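Local coordinates for protein ribonucleoside-diphosphate reductase subunit beta (Bacillus halodurans C-125, PDB 2RCC) that probably supplies DNA precursors as the iron-dependent small subunit of a class I ribonucleotide reductase, which converts ribonucleoside diphosphates to deoxyribonucleotides, at residues W53-F67 / V121-L133. Residues are numbered along the deposited sequence; the frame is centred on the assembly and turned at random.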
ATOM      1  N   TRP A  53       3.559  13.371  -0.181  1.00 22.88           N
ATOM      2  CA  TRP A  53       4.107  14.257  -1.207  1.00 21.96           C
ATOM      3  C   TRP A  53       4.045  13.523  -2.543  1.00 21.76           C
ATOM      4  O   TRP A  53       3.953  12.304  -2.573  1.00 18.31           O
ATOM      5  CB  TRP A  53       5.579  14.679  -0.894  1.00 21.80           C
ATOM      6  CG  TRP A  53       6.543  13.552  -0.924  1.00 15.41           C
ATOM      7  CD1 TRP A  53       6.821  12.708   0.105  1.00 20.53           C
ATOM      8  CD2 TRP A  53       7.314  13.072  -2.045  1.00 17.62           C
ATOM      9  NE1 TRP A  53       7.699  11.746  -0.296  1.00 21.43           N
ATOM     10  CE2 TRP A  53       8.026  11.943  -1.604  1.00 19.27           C
ATOM     11  CE3 TRP A  53       7.480  13.495  -3.371  1.00 23.38           C
ATOM     12  CZ2 TRP A  53       8.894  11.252  -2.415  1.00 22.03           C
ATOM     13  CZ3 TRP A  53       8.369  12.787  -4.188  1.00 20.51           C
ATOM     14  CH2 TRP A  53       9.029  11.667  -3.709  1.00 20.98           C
ATOM     15  N   THR A  54       4.049  14.263  -3.641  1.00 20.66           N
ATOM     16  CA  THR A  54       4.160  13.646  -4.953  1.00 21.55           C
ATOM     17  C   THR A  54       5.129  14.489  -5.757  1.00 20.53           C
ATOM     18  O   THR A  54       5.307  15.666  -5.486  1.00 16.90           O
ATOM     19  CB  THR A  54       2.806  13.504  -5.765  1.00 22.01           C
ATOM     20  OG1 THR A  54       2.465  14.740  -6.379  1.00 25.35           O
ATOM     21  CG2 THR A  54       1.687  12.957  -4.879  1.00 25.32           C
ATOM     22  N   PRO A  55       5.758  13.896  -6.758  1.00 20.45           N
ATOM     23  CA  PRO A  55       6.676  14.735  -7.557  1.00 21.88           C
ATOM     24  C   PRO A  55       6.017  15.866  -8.346  1.00 21.61           C
ATOM     25  O   PRO A  55       6.690  16.804  -8.715  1.00 20.68           O
ATOM     26  CB  PRO A  55       7.335  13.718  -8.485  1.00 23.72           C
ATOM     27  CG  PRO A  55       6.375  12.601  -8.557  1.00 21.60           C
ATOM     28  CD  PRO A  55       5.742  12.500  -7.219  1.00 19.79           C
ATOM     29  N   PHE A  56       4.699  15.818  -8.531  1.00 22.14           N
ATOM     30  CA  PHE A  56       3.994  16.822  -9.283  1.00 22.98           C
ATOM     31  C   PHE A  56       3.914  18.182  -8.600  1.00 22.63           C
ATOM     32  O   PHE A  56       3.571  19.147  -9.256  1.00 24.45           O
ATOM     33  CB  PHE A  56       2.586  16.312  -9.686  1.00 23.32           C
ATOM     34  CG  PHE A  56       2.635  15.051 -10.506  1.00 25.91           C
ATOM     35  CD1 PHE A  56       3.014  15.090 -11.832  1.00 27.14           C
ATOM     36  CD2 PHE A  56       2.374  13.812  -9.930  1.00 23.72           C
ATOM     37  CE1 PHE A  56       3.096  13.914 -12.601  1.00 30.74           C
ATOM     38  CE2 PHE A  56       2.451  12.642 -10.687  1.00 31.43           C
ATOM     39  CZ  PHE A  56       2.811  12.702 -12.035  1.00 31.61           C
ATOM     40  N   GLU A  57       4.218  18.256  -7.313  1.00 24.20           N
ATOM     41  CA  GLU A  57       4.256  19.499  -6.580  1.00 26.67           C
ATOM     42  C   GLU A  57       5.638  20.197  -6.746  1.00 27.26           C
ATOM     43  O   GLU A  57       5.791  21.328  -6.317  1.00 24.65           O
ATOM     44  CB  GLU A  57       3.951  19.225  -5.078  1.00 30.13           C
ATOM     45  CG  GLU A  57       5.130  18.686  -4.208  1.00 29.68           C
ATOM     46  CD  GLU A  57       4.707  18.093  -2.833  1.00 34.01           C
ATOM     47  OE1 GLU A  57       3.745  17.266  -2.745  1.00 25.46           O
ATOM     48  OE2 GLU A  57       5.382  18.441  -1.835  1.00 43.45           O
ATOM     49  N   ILE A  58       6.613  19.531  -7.381  1.00 25.03           N
ATOM     50  CA  ILE A  58       7.983  20.052  -7.542  1.00 25.50           C
ATOM     51  C   ILE A  58       8.250  20.490  -8.988  1.00 25.67           C
ATOM     52  O   ILE A  58       8.172  19.688  -9.925  1.00 24.48           O
ATOM     53  CB  ILE A  58       8.985  18.999  -7.067  1.00 25.98           C
ATOM     54  CG1 ILE A  58       8.837  18.846  -5.543  1.00 29.29           C
ATOM     55  CG2 ILE A  58      10.418  19.403  -7.444  1.00 25.40           C
ATOM     56  CD1 ILE A  58       9.573  17.708  -4.980  1.00 40.23           C
ATOM     57  N   ASN A  59       8.558  21.774  -9.163  1.00 25.73           N
ATOM     58  CA  ASN A  59       8.797  22.323 -10.486  1.00 24.88           C
ATOM     59  C   ASN A  59      10.273  22.157 -10.848  1.00 20.93           C
ATOM     60  O   ASN A  59      11.135  22.656 -10.130  1.00 21.57           O
ATOM     61  CB  ASN A  59       8.396  23.797 -10.503  1.00 26.38           C
ATOM     62  CG  ASN A  59       8.409  24.404 -11.911  1.00 32.34           C
ATOM     63  OD1 ASN A  59       9.356  24.241 -12.679  1.00 30.73           O
ATOM     64  ND2 ASN A  59       7.351  25.122 -12.239  1.00 33.30           N
HETATM   65  N   MSE A  60      10.543  21.536 -11.990  1.00 19.42           N
HETATM   66  CA  MSE A  60      11.907  21.228 -12.427  1.00 21.53           C
HETATM   67  C   MSE A  60      12.546  22.217 -13.420  1.00 21.97           C
HETATM   68  O   MSE A  60      13.649  21.959 -13.900  1.00 20.55           O
HETATM   69  CB  MSE A  60      11.918  19.808 -13.012  1.00 23.21           C
HETATM   70  CG  MSE A  60      11.758  18.680 -11.966  1.00 21.37           C
HETATM   71 SE   MSE A  60      13.279  18.512 -10.877  0.75 18.95          SE
HETATM   72  CE  MSE A  60      14.621  18.169 -12.182  1.00 17.76           C
ATOM     73  N   SER A  61      11.879  23.339 -13.702  1.00 22.12           N
ATOM     74  CA  SER A  61      12.358  24.315 -14.688  1.00 22.95           C
ATOM     75  C   SER A  61      13.716  24.873 -14.416  1.00 21.71           C
ATOM     76  O   SER A  61      14.511  24.972 -15.344  1.00 22.96           O
ATOM     77  CB  SER A  61      11.411  25.506 -14.769  1.00 23.45           C
ATOM     78  OG  SER A  61      10.098  25.039 -14.927  1.00 32.44           O
ATOM     79  N   HIS A  62      13.969  25.256 -13.157  1.00 21.35           N
ATOM     80  CA  HIS A  62      15.250  25.862 -12.792  1.00 20.88           C
ATOM     81  C   HIS A  62      16.341  24.805 -12.854  1.00 19.23           C
ATOM     82  O   HIS A  62      17.401  25.074 -13.382  1.00 17.55           O
ATOM     83  CB  HIS A  62      15.215  26.574 -11.434  1.00 21.71           C
ATOM     84  CG  HIS A  62      16.418  27.433 -11.193  1.00 26.39           C
ATOM     85  ND1 HIS A  62      16.773  28.462 -12.043  1.00 26.16           N
ATOM     86  CD2 HIS A  62      17.354  27.412 -10.214  1.00 32.66           C
ATOM     87  CE1 HIS A  62      17.882  29.031 -11.600  1.00 32.15           C
ATOM     88  NE2 HIS A  62      18.245  28.424 -10.482  1.00 28.90           N
ATOM     89  N   ASP A  63      16.080  23.616 -12.311  1.00 17.26           N
ATOM     90  CA  ASP A  63      17.008  22.514 -12.458  1.00 18.23           C
ATOM     91  C   ASP A  63      17.335  22.297 -13.949  1.00 17.25           C
ATOM     92  O   ASP A  63      18.493  22.150 -14.300  1.00 17.47           O
ATOM     93  CB  ASP A  63      16.453  21.207 -11.838  1.00 16.41           C
ATOM     94  CG  ASP A  63      16.591  21.143 -10.327  1.00 19.75           C
ATOM     95  OD1 ASP A  63      16.428  22.166  -9.642  1.00 15.87           O
ATOM     96  OD2 ASP A  63      16.833  20.028  -9.799  1.00 15.58           O
ATOM     97  N   ALA A  64      16.308  22.288 -14.808  1.00 19.02           N
ATOM     98  CA  ALA A  64      16.467  22.115 -16.259  1.00 18.11           C
ATOM     99  C   ALA A  64      17.400  23.161 -16.861  1.00 21.46           C
ATOM    100  O   ALA A  64      18.282  22.818 -17.655  1.00 23.13           O
ATOM    101  CB  ALA A  64      15.079  22.136 -16.962  1.00 17.88           C
ATOM    102  N   LYS A  65      17.233  24.421 -16.450  1.00 21.29           N
ATOM    103  CA  LYS A  65      18.094  25.503 -16.906  1.00 22.46           C
ATOM    104  C   LYS A  65      19.501  25.394 -16.321  1.00 22.75           C
ATOM    105  O   LYS A  65      20.461  25.723 -17.005  1.00 21.86           O
ATOM    106  CB  LYS A  65      17.501  26.873 -16.552  1.00 22.92           C
ATOM    107  CG  LYS A  65      16.212  27.210 -17.280  1.00 23.59           C
ATOM    108  N   GLN A  66      19.637  24.970 -15.055  1.00 21.77           N
ATOM    109  CA  GLN A  66      20.975  24.829 -14.436  1.00 20.40           C
ATOM    110  C   GLN A  66      21.785  23.644 -14.927  1.00 20.92           C
ATOM    111  O   GLN A  66      23.017  23.707 -14.882  1.00 20.27           O
ATOM    112  CB  GLN A  66      20.892  24.674 -12.911  1.00 18.46           C
ATOM    113  CG  GLN A  66      20.672  25.952 -12.139  1.00 20.87           C
ATOM    114  CD  GLN A  66      20.690  25.710 -10.664  1.00 19.17           C
ATOM    115  OE1 GLN A  66      20.058  24.769 -10.183  1.00 20.19           O
ATOM    116  NE2 GLN A  66      21.417  26.564  -9.913  1.00 15.11           N
ATOM    117  N   PHE A  67      21.105  22.574 -15.361  1.00 21.10           N
ATOM    118  CA  PHE A  67      21.775  21.308 -15.691  1.00 21.49           C
ATOM    119  C   PHE A  67      22.969  21.418 -16.648  1.00 21.32           C
ATOM    120  O   PHE A  67      24.027  20.855 -16.354  1.00 24.17           O
ATOM    121  CB  PHE A  67      20.764  20.237 -16.132  1.00 24.53           C
ATOM    122  CG  PHE A  67      21.354  18.857 -16.233  1.00 24.14           C
ATOM    123  CD1 PHE A  67      21.830  18.209 -15.094  1.00 26.16           C
ATOM    124  CD2 PHE A  67      21.459  18.211 -17.456  1.00 29.29           C
ATOM    125  CE1 PHE A  67      22.388  16.940 -15.174  1.00 27.72           C
ATOM    126  CE2 PHE A  67      22.016  16.940 -17.534  1.00 28.12           C
ATOM    127  CZ  PHE A  67      22.464  16.304 -16.392  1.00 23.94           C
ATOM    128  N   VAL A 121       5.733   5.630  -5.805  1.00 17.21           N
ATOM    129  CA  VAL A 121       5.918   7.059  -5.956  1.00 14.96           C
ATOM    130  C   VAL A 121       7.417   7.486  -6.058  1.00 16.14           C
ATOM    131  O   VAL A 121       7.761   8.350  -6.894  1.00 16.44           O
ATOM    132  CB  VAL A 121       5.201   7.869  -4.869  1.00 16.46           C
ATOM    133  CG1 VAL A 121       5.480   9.371  -5.082  1.00 12.99           C
ATOM    134  CG2 VAL A 121       3.662   7.597  -4.906  1.00 13.98           C
ATOM    135  N   HIS A 122       8.282   6.831  -5.282  1.00 17.46           N
ATOM    136  CA  HIS A 122       9.736   7.066  -5.379  1.00 16.44           C
ATOM    137  C   HIS A 122      10.223   6.722  -6.788  1.00 18.00           C
ATOM    138  O   HIS A 122      10.907   7.520  -7.415  1.00 16.72           O
ATOM    139  CB  HIS A 122      10.562   6.280  -4.345  1.00 15.20           C
ATOM    140  CG  HIS A 122      10.229   6.608  -2.913  1.00  8.20           C
ATOM    141  ND1 HIS A 122      10.686   5.866  -1.845  1.00 13.94           N
ATOM    142  CD2 HIS A 122       9.445   7.580  -2.389  1.00 14.74           C
ATOM    143  CE1 HIS A 122      10.227   6.388  -0.720  1.00 15.40           C
ATOM    144  NE2 HIS A 122       9.484   7.443  -1.022  1.00 10.20           N
ATOM    145  N   ASN A 123       9.847   5.563  -7.295  1.00 19.15           N
ATOM    146  CA  ASN A 123      10.271   5.177  -8.641  1.00 20.58           C
ATOM    147  C   ASN A 123       9.787   6.141  -9.736  1.00 21.13           C
ATOM    148  O   ASN A 123      10.558   6.517 -10.640  1.00 21.03           O
ATOM    149  CB  ASN A 123       9.870   3.747  -8.966  1.00 25.17           C
ATOM    150  CG  ASN A 123      10.484   3.267 -10.282  1.00 35.14           C
ATOM    151  OD1 ASN A 123      11.716   3.095 -10.406  1.00 49.57           O
ATOM    152  ND2 ASN A 123       9.637   3.080 -11.277  1.00 41.60           N
ATOM    153  N   GLN A 124       8.540   6.574  -9.645  1.00 19.40           N
ATOM    154  CA  GLN A 124       8.010   7.553 -10.596  1.00 19.57           C
ATOM    155  C   GLN A 124       8.710   8.942 -10.494  1.00 19.22           C
ATOM    156  O   GLN A 124       8.833   9.657 -11.503  1.00 19.20           O
ATOM    157  CB  GLN A 124       6.484   7.644 -10.450  1.00 22.41           C
ATOM    158  CG  GLN A 124       5.803   8.646 -11.378  1.00 21.90           C
ATOM    159  CD  GLN A 124       5.383   9.912 -10.688  1.00 22.83           C
ATOM    160  OE1 GLN A 124       4.932   9.898  -9.528  1.00 25.10           O
ATOM    161  NE2 GLN A 124       5.420  11.012 -11.428  1.00 23.13           N
ATOM    162  N   SER A 125       9.118   9.318  -9.282  1.00 17.36           N
ATOM    163  CA  SER A 125       9.832  10.560  -9.041  0.50 16.65           C
ATOM    164  C   SER A 125      11.209  10.530  -9.714  1.00 16.08           C
ATOM    165  O   SER A 125      11.678  11.541 -10.215  1.00 15.77           O
ATOM    166  CB  SER A 125       9.965  10.817  -7.531  0.50 16.54           C
ATOM    167  OG  SER A 125       8.699  10.860  -6.897  0.50 14.38           O
ATOM    168  N   TYR A 126      11.875   9.366  -9.718  1.00 14.95           N
ATOM    169  CA  TYR A 126      13.167   9.271 -10.396  1.00 16.17           C
ATOM    170  C   TYR A 126      12.988   9.479 -11.920  1.00 17.44           C
ATOM    171  O   TYR A 126      13.748  10.222 -12.545  1.00 19.64           O
ATOM    172  CB  TYR A 126      13.881   7.950 -10.145  1.00 16.55           C
ATOM    173  CG  TYR A 126      14.278   7.702  -8.713  1.00 12.73           C
ATOM    174  CD1 TYR A 126      14.995   8.630  -7.989  1.00 16.34           C
ATOM    175  CD2 TYR A 126      13.940   6.508  -8.084  1.00 12.73           C
ATOM    176  CE1 TYR A 126      15.318   8.397  -6.634  1.00 16.85           C
ATOM    177  CE2 TYR A 126      14.276   6.258  -6.773  1.00 14.79           C
ATOM    178  CZ  TYR A 126      14.975   7.189  -6.051  1.00 19.35           C
ATOM    179  OH  TYR A 126      15.308   6.903  -4.746  1.00 19.64           O
ATOM    180  N   SER A 127      11.993   8.836 -12.497  1.00 17.14           N
ATOM    181  CA  SER A 127      11.647   9.048 -13.906  1.00 19.26           C
ATOM    182  C   SER A 127      11.298  10.472 -14.215  1.00 18.05           C
ATOM    183  O   SER A 127      11.643  10.969 -15.259  1.00 19.53           O
ATOM    184  CB  SER A 127      10.461   8.175 -14.339  1.00 21.50           C
ATOM    185  OG  SER A 127      10.854   6.822 -14.261  1.00 33.96           O
ATOM    186  N   TYR A 128      10.533  11.089 -13.334  1.00 18.49           N
ATOM    187  CA  TYR A 128      10.121  12.489 -13.465  1.00 18.48           C
ATOM    188  C   TYR A 128      11.323  13.466 -13.549  1.00 19.01           C
ATOM    189  O   TYR A 128      11.315  14.416 -14.349  1.00 17.76           O
ATOM    190  CB  TYR A 128       9.207  12.807 -12.276  1.00 19.77           C
ATOM    191  CG  TYR A 128       8.630  14.192 -12.167  1.00 22.24           C
ATOM    192  CD1 TYR A 128       7.332  14.479 -12.631  1.00 25.01           C
ATOM    193  CD2 TYR A 128       9.324  15.192 -11.503  1.00 15.81           C
ATOM    194  CE1 TYR A 128       6.785  15.759 -12.486  1.00 26.90           C
ATOM    195  CE2 TYR A 128       8.798  16.478 -11.365  1.00 20.07           C
ATOM    196  CZ  TYR A 128       7.531  16.756 -11.844  1.00 28.58           C
ATOM    197  OH  TYR A 128       6.999  18.030 -11.662  1.00 23.23           O
ATOM    198  N   VAL A 129      12.331  13.241 -12.712  1.00 16.24           N
ATOM    199  CA  VAL A 129      13.557  14.024 -12.742  1.00 15.47           C
ATOM    200  C   VAL A 129      14.272  13.781 -14.090  1.00 19.54           C
ATOM    201  O   VAL A 129      14.589  14.723 -14.812  1.00 18.10           O
ATOM    202  CB  VAL A 129      14.497  13.684 -11.547  1.00 17.83           C
ATOM    203  CG1 VAL A 129      15.897  14.314 -11.716  1.00 12.65           C
ATOM    204  CG2 VAL A 129      13.882  14.115 -10.219  1.00 16.24           C
ATOM    205  N   LEU A 130      14.491  12.520 -14.449  1.00 22.40           N
ATOM    206  CA  LEU A 130      15.195  12.190 -15.687  1.00 22.77           C
ATOM    207  C   LEU A 130      14.478  12.760 -16.951  1.00 23.37           C
ATOM    208  O   LEU A 130      15.118  13.405 -17.795  1.00 23.23           O
ATOM    209  CB  LEU A 130      15.415  10.680 -15.750  1.00 26.52           C
ATOM    210  CG  LEU A 130      16.340  10.115 -16.820  1.00 22.87           C
ATOM    211  CD1 LEU A 130      17.726  10.693 -16.695  1.00 20.65           C
ATOM    212  CD2 LEU A 130      16.361   8.597 -16.776  1.00 30.29           C
ATOM    213  N   SER A 131      13.155  12.632 -17.010  1.00 21.58           N
ATOM    214  CA  SER A 131      12.379  13.111 -18.145  0.50 22.08           C
ATOM    215  C   SER A 131      12.270  14.639 -18.213  1.00 21.73           C
ATOM    216  O   SER A 131      11.934  15.175 -19.255  1.00 20.52           O
ATOM    217  CB  SER A 131      10.983  12.482 -18.165  0.50 21.96           C
ATOM    218  OG  SER A 131      10.257  12.863 -17.025  0.50 25.97           O
ATOM    219  N   SER A 132      12.559  15.339 -17.121  1.00 22.02           N
ATOM    220  CA  SER A 132      12.567  16.824 -17.109  1.00 22.19           C
ATOM    221  C   SER A 132      13.893  17.392 -17.665  1.00 21.35           C
ATOM    222  O   SER A 132      13.987  18.579 -18.011  1.00 19.43           O
ATOM    223  CB  SER A 132      12.400  17.367 -15.677  1.00 21.58           C
ATOM    224  OG  SER A 132      11.226  16.881 -15.068  1.00 20.78           O
ATOM    225  N   LEU A 133      14.922  16.549 -17.708  1.00 17.27           N
ATOM    226  CA  LEU A 133      16.275  16.948 -18.040  1.00 19.94           C
ATOM    227  C   LEU A 133      16.858  16.394 -19.340  1.00 22.14           C
ATOM    228  O   LEU A 133      17.693  17.079 -19.936  1.00 20.74           O
ATOM    229  CB  LEU A 133      17.203  16.519 -16.879  1.00 20.28           C
ATOM    230  CG  LEU A 133      16.914  17.086 -15.497  1.00 25.60           C
ATOM    231  CD1 LEU A 133      17.897  16.538 -14.458  1.00 22.63           C
ATOM    232  CD2 LEU A 133      16.948  18.577 -15.553  1.00 16.76           C
TER
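Tyr128 leaves its helix with CG opposite the backbone N (chi1 -180°), which sends the phenol into the loop that holds Pro55 and Ile58. On the loop side, Trp53 has CG between its N and carbonyl carbon, which turns the indole toward His122. This is the ferritin-like helical fold of the ribonucleotide reductase small chain. The 53-67 segment runs along helix 106-133, which carries the probable iron ligand His122.

Tyr128 OH donates to Ile58 O at 2.7 Å, the oxygen lying at the ring edge. Pro55 CB sits over one ring face, a CH-pi contact 4.0 Å from the centroid. The ring edge also points toward the face of Phe56 in an offset edge-to-face pair, planes at 83°. A leucine in place of Tyr128 would probably leave Ile58 O without this donor and take away the ring edge that meets the face of Phe56.

The bent chain of selenomethionine Met60 brings its CE to Val129 and Leu133, while its CG lies 3.7 Å from Tyr128 CE2. Leu133 CD2 packs against Ala64 CA at 3.6 Å. Here helix 61-66 crosses the 121-133 segment at -51°.

At the other end, the Gln124 amide lies near Pro55 CG and the Phe56 ring, with amide and ring planes nearly parallel. Its OE1 is hydrogen-bonded to Tyr45 OH of the second subunit, so this edge adjoins the dimer interface. Trp53 NE1 and His122 NE2 are both hydrogen-bonded to Asp219 OD2, which links the loop to a residue that would lie in the second shell of the iron site. Trp53 and His122 meet rim to rim, Trp53 CZ2 lying 3.7 Å from His122 CD2.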